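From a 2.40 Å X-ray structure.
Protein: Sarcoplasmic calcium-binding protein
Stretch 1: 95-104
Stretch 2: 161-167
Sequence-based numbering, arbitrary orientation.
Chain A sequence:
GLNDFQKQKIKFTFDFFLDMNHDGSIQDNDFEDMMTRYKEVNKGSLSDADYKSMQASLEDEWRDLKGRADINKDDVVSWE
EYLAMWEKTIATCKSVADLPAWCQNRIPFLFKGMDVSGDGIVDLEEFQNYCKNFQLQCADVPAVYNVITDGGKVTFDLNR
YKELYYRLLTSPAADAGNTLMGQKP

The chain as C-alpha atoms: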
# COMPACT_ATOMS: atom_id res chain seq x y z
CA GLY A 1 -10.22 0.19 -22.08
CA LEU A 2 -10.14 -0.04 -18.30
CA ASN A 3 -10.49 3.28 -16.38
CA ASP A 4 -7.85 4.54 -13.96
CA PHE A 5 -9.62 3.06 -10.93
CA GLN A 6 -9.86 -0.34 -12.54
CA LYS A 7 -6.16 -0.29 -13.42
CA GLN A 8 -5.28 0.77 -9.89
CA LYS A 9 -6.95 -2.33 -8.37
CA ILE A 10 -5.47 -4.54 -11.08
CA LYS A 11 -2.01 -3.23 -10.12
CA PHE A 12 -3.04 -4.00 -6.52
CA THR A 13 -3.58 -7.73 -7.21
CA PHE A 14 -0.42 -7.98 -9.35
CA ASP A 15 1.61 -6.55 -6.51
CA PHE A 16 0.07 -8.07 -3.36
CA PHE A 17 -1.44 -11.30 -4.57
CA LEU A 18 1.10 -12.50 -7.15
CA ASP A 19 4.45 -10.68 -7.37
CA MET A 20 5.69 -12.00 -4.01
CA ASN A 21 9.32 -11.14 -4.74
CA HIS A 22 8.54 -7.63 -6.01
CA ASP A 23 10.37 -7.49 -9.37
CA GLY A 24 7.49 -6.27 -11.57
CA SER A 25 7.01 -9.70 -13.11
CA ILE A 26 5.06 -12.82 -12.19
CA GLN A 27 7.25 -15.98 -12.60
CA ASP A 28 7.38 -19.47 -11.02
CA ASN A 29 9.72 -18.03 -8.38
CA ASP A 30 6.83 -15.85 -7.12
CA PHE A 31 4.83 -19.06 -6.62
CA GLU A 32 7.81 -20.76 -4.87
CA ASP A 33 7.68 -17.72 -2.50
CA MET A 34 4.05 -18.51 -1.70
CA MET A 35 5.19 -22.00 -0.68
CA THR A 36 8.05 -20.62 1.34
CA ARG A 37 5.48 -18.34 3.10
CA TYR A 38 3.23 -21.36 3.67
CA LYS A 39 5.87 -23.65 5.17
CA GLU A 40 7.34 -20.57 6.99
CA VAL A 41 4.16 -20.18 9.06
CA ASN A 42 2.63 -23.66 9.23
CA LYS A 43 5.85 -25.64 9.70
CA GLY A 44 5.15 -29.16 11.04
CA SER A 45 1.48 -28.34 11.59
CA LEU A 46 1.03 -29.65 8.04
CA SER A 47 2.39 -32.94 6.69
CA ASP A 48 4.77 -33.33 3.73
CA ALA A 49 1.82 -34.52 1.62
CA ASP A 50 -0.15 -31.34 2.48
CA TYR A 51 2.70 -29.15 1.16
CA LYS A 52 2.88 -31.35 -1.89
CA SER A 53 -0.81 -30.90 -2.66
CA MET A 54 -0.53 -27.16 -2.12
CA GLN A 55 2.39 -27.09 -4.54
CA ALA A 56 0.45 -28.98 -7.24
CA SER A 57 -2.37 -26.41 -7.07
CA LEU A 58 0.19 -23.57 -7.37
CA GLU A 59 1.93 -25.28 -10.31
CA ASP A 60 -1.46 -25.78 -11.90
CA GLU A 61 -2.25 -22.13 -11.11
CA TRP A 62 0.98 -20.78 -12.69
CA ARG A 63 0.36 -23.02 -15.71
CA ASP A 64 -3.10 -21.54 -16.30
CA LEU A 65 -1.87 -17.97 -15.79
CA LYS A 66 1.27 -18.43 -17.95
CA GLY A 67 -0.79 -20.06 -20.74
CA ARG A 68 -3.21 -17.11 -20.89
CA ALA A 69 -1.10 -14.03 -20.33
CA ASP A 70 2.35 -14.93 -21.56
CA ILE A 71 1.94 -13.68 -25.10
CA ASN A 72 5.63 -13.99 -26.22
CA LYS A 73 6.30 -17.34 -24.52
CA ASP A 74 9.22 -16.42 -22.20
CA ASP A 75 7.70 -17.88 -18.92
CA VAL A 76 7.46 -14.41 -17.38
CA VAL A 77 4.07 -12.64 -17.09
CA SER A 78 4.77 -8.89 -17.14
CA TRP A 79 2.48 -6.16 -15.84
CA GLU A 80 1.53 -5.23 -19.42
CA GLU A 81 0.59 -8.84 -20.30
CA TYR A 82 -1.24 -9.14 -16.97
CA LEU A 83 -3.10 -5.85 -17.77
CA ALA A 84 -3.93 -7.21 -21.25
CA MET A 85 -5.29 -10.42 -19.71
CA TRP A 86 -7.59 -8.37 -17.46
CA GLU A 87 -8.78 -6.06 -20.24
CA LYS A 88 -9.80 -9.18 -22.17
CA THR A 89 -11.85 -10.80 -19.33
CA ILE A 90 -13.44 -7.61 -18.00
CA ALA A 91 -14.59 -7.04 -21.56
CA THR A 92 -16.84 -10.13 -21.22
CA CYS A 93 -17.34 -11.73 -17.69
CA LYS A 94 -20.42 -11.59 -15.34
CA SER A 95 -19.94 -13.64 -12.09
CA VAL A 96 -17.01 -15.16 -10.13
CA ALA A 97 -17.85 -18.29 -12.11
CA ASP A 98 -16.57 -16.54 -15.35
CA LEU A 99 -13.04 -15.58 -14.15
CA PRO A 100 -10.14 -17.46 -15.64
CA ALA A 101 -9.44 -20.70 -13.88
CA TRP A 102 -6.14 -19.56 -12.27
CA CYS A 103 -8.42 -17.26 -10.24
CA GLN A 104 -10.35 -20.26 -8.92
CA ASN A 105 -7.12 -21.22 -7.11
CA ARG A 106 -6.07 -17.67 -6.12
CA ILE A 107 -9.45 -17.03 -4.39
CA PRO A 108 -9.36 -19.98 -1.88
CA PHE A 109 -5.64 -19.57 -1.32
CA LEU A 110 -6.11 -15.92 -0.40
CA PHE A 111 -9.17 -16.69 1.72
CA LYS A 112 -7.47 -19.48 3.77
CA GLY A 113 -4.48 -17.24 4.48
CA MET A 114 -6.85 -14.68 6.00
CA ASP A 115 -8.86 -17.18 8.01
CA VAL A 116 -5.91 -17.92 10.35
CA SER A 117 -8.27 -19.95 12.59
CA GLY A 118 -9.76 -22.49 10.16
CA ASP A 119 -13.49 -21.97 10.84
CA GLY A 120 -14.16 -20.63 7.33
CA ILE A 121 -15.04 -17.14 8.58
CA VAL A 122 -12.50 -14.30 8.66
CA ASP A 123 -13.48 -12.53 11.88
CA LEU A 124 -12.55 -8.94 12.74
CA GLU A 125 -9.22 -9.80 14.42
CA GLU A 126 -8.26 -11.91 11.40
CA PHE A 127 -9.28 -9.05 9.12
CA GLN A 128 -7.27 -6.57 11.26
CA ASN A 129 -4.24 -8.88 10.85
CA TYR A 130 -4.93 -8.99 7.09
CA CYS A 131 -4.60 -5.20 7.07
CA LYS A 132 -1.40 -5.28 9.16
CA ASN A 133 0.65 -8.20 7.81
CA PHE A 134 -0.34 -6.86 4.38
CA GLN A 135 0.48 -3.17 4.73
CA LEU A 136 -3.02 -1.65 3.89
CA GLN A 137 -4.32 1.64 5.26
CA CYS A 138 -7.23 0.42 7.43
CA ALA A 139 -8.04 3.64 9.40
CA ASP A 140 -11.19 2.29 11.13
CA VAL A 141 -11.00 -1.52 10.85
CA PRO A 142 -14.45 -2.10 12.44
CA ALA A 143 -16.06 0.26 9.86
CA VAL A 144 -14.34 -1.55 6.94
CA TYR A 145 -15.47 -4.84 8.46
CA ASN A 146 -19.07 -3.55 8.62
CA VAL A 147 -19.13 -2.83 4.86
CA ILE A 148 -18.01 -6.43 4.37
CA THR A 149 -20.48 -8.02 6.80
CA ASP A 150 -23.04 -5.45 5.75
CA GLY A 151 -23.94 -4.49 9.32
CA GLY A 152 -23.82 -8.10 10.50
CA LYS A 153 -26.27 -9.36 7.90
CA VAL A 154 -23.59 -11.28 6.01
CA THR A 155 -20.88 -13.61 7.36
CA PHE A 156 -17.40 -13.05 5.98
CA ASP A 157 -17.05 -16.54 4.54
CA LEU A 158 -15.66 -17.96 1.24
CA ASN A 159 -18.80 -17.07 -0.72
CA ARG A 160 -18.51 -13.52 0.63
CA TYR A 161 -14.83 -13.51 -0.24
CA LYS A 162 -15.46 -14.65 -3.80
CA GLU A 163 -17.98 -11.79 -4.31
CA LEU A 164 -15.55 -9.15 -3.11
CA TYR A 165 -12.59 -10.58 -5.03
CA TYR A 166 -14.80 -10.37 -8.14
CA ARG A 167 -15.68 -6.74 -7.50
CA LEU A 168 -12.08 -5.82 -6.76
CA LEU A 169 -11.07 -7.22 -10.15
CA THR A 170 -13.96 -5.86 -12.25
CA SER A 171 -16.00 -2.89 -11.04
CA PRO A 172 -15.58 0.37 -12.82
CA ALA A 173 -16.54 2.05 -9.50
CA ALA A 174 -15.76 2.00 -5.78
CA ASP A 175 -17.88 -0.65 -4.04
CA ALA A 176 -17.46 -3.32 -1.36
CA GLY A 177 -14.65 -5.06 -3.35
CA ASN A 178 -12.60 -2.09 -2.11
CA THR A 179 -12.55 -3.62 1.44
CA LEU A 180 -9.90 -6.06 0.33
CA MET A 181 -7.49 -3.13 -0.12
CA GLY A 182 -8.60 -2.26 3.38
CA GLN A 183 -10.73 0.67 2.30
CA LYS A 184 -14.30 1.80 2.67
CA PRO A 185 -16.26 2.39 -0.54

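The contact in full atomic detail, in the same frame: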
# COMPACT_ATOMS: atom_id res chain seq x y z
N SER A 95 -19.91 -13.14 -13.50
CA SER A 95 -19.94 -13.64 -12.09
C SER A 95 -18.56 -14.23 -11.77
O SER A 95 -17.77 -14.35 -12.74
CB SER A 95 -20.99 -14.72 -11.94
OG SER A 95 -20.54 -15.91 -12.57
N VAL A 96 -18.29 -14.59 -10.51
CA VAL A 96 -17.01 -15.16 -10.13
C VAL A 96 -16.78 -16.40 -11.03
O VAL A 96 -15.67 -16.64 -11.51
CB VAL A 96 -16.74 -15.43 -8.66
CG1 VAL A 96 -16.57 -16.93 -8.33
CG2 VAL A 96 -15.45 -14.77 -8.17
N ALA A 97 -17.86 -17.09 -11.26
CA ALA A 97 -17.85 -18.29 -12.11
C ALA A 97 -17.33 -18.06 -13.53
O ALA A 97 -17.13 -19.10 -14.20
CB ALA A 97 -19.28 -18.90 -12.08
N ASP A 98 -17.08 -16.84 -14.00
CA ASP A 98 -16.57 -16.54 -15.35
C ASP A 98 -15.05 -16.25 -15.43
O ASP A 98 -14.50 -16.16 -16.54
CB ASP A 98 -17.23 -15.28 -15.98
CG ASP A 98 -18.32 -15.55 -16.96
OD1 ASP A 98 -18.25 -16.56 -17.68
OD2 ASP A 98 -19.28 -14.75 -17.01
N LEU A 99 -14.44 -15.93 -14.32
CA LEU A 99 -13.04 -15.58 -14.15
C LEU A 99 -12.20 -16.73 -14.69
O LEU A 99 -12.68 -17.89 -14.64
CB LEU A 99 -12.80 -15.33 -12.65
CG LEU A 99 -12.47 -13.88 -12.30
CD1 LEU A 99 -13.23 -12.92 -13.21
CD2 LEU A 99 -12.85 -13.65 -10.82
N PRO A 100 -11.00 -16.40 -15.12
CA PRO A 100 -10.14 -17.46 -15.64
C PRO A 100 -9.85 -18.38 -14.48
O PRO A 100 -9.73 -17.95 -13.32
CB PRO A 100 -8.96 -16.74 -16.25
CG PRO A 100 -8.96 -15.35 -15.65
CD PRO A 100 -10.36 -15.09 -15.16
N ALA A 101 -9.71 -19.65 -14.81
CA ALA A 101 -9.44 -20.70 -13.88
C ALA A 101 -8.32 -20.45 -12.89
O ALA A 101 -8.53 -21.00 -11.78
CB ALA A 101 -9.17 -22.02 -14.62
N TRP A 102 -7.25 -19.76 -13.22
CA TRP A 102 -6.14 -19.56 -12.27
C TRP A 102 -6.69 -18.85 -11.03
O TRP A 102 -6.16 -19.02 -9.93
CB TRP A 102 -4.95 -18.80 -12.88
CG TRP A 102 -5.20 -17.38 -13.20
CD1 TRP A 102 -5.69 -16.88 -14.37
CD2 TRP A 102 -5.04 -16.23 -12.34
NE1 TRP A 102 -5.84 -15.52 -14.31
CE2 TRP A 102 -5.44 -15.09 -13.08
CE3 TRP A 102 -4.57 -16.07 -11.04
CZ2 TRP A 102 -5.38 -13.82 -12.56
CZ3 TRP A 102 -4.54 -14.80 -10.50
CH2 TRP A 102 -4.94 -13.69 -11.24
N CYS A 103 -7.73 -18.05 -11.28
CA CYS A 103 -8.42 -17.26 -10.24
C CYS A 103 -9.11 -18.14 -9.20
O CYS A 103 -9.14 -17.80 -8.02
CB CYS A 103 -9.47 -16.34 -10.88
SG CYS A 103 -8.80 -14.71 -11.20
N GLN A 104 -9.66 -19.22 -9.70
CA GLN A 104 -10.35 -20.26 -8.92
C GLN A 104 -9.37 -20.88 -7.92
O GLN A 104 -9.79 -21.54 -6.97
CB GLN A 104 -10.96 -21.33 -9.82
CG GLN A 104 -11.73 -20.82 -11.03
CD GLN A 104 -12.84 -19.86 -10.66
OE1 GLN A 104 -13.44 -19.99 -9.58
NE2 GLN A 104 -13.14 -18.90 -11.54
N TYR A 161 -16.16 -13.73 0.25
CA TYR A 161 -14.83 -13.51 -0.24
C TYR A 161 -14.83 -13.39 -1.78
O TYR A 161 -14.40 -12.34 -2.28
CB TYR A 161 -13.76 -14.55 0.22
CG TYR A 161 -12.43 -13.97 -0.20
CD1 TYR A 161 -11.85 -12.92 0.51
CD2 TYR A 161 -11.78 -14.44 -1.35
CE1 TYR A 161 -10.62 -12.41 0.14
CE2 TYR A 161 -10.55 -13.91 -1.74
CZ TYR A 161 -9.99 -12.89 -1.01
OH TYR A 161 -8.82 -12.34 -1.46
N LYS A 162 -15.26 -14.45 -2.40
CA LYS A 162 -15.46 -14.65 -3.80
C LYS A 162 -16.15 -13.42 -4.44
O LYS A 162 -15.68 -13.00 -5.49
CB LYS A 162 -16.37 -15.85 -4.14
CG LYS A 162 -15.71 -17.23 -3.91
CD LYS A 162 -16.67 -18.35 -4.30
CE LYS A 162 -16.08 -19.74 -4.06
NZ LYS A 162 -16.84 -20.75 -4.84
N GLU A 163 -17.19 -12.91 -3.81
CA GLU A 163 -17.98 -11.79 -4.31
C GLU A 163 -17.14 -10.53 -4.35
O GLU A 163 -17.20 -9.74 -5.30
CB GLU A 163 -19.24 -11.48 -3.46
CG GLU A 163 -20.31 -12.52 -3.17
CD GLU A 163 -21.39 -12.14 -2.17
OE1 GLU A 163 -21.58 -11.01 -1.73
OE2 GLU A 163 -22.10 -13.12 -1.78
N LEU A 164 -16.41 -10.34 -3.25
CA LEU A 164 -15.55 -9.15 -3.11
C LEU A 164 -14.35 -9.25 -4.03
O LEU A 164 -13.98 -8.27 -4.69
CB LEU A 164 -15.27 -8.98 -1.64
CG LEU A 164 -16.47 -8.84 -0.70
CD1 LEU A 164 -15.99 -9.07 0.73
CD2 LEU A 164 -17.02 -7.43 -0.85
N TYR A 165 -13.76 -10.44 -4.10
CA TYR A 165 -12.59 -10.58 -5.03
C TYR A 165 -13.03 -10.15 -6.44
O TYR A 165 -12.37 -9.28 -7.02
CB TYR A 165 -11.94 -11.94 -4.92
CG TYR A 165 -10.77 -12.23 -5.81
CD1 TYR A 165 -11.01 -12.64 -7.13
CD2 TYR A 165 -9.46 -12.18 -5.40
CE1 TYR A 165 -9.98 -12.99 -7.99
CE2 TYR A 165 -8.38 -12.49 -6.24
CZ TYR A 165 -8.66 -12.93 -7.52
OH TYR A 165 -7.63 -13.26 -8.39
N TYR A 166 -14.17 -10.66 -6.86
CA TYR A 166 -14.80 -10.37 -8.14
C TYR A 166 -14.94 -8.87 -8.38
O TYR A 166 -14.64 -8.34 -9.47
CB TYR A 166 -16.23 -10.98 -8.27
CG TYR A 166 -16.80 -10.69 -9.64
CD1 TYR A 166 -16.17 -11.24 -10.76
CD2 TYR A 166 -17.95 -9.92 -9.88
CE1 TYR A 166 -16.60 -11.05 -12.07
CE2 TYR A 166 -18.40 -9.69 -11.18
CZ TYR A 166 -17.74 -10.26 -12.26
OH TYR A 166 -18.20 -10.06 -13.54
N ARG A 167 -15.44 -8.18 -7.37
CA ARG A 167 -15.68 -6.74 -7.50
C ARG A 167 -14.39 -5.93 -7.51
O ARG A 167 -14.41 -4.84 -8.11
CB ARG A 167 -16.60 -6.24 -6.40
CG ARG A 167 -18.00 -6.86 -6.46
CD ARG A 167 -18.63 -6.41 -5.15
NE ARG A 167 -20.05 -6.68 -5.15
CZ ARG A 167 -20.92 -5.77 -5.63
NH1 ARG A 167 -20.44 -4.59 -6.05
NH2 ARG A 167 -22.22 -6.02 -5.62

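Stretch 2 is one helical segment, and stretch 1 lies against it as a 3-10 turn (96-98), a short linker and the first part of another helix; the backbones come nearest at Val96 and Tyr166, whose CA atoms are 5.6 Å apart. Packing is mostly apolar, with no clear hydrogen bond across the contact, and buries 373 Å². Ser95 turns its side chain away and meets the helix through its backbone, its N lying 3.5 Å from Tyr166 OH; Ser95 C and Val96 N sit over one face of the Tyr166 ring. Val96 CG2 lies 3.2 Å from Lys162 O, a carbonyl already engaged within the helix by Tyr166 N, and 3.9 Å from Tyr166 CB. Leu99 points toward the helix and spans two tyrosines: its CD1 is 4.0 Å from Tyr166 CE1 and its CD2 4.1 Å from Tyr165 CE1, each methyl meeting a ring edge. Trp102 reaches in with its ring end, CH2 lying 3.9 Å from Tyr165 OH. Cys103 SG also approaches the Tyr165 edge, 3.8 Å from CE1 and 3.4 Å from OH of that residue. Gln104 makes no contact with stretch 2 but braces the turn: its NE2 donates to Leu99 O at 3.3 Å and, weakly, to Val96 O at 3.4 Å.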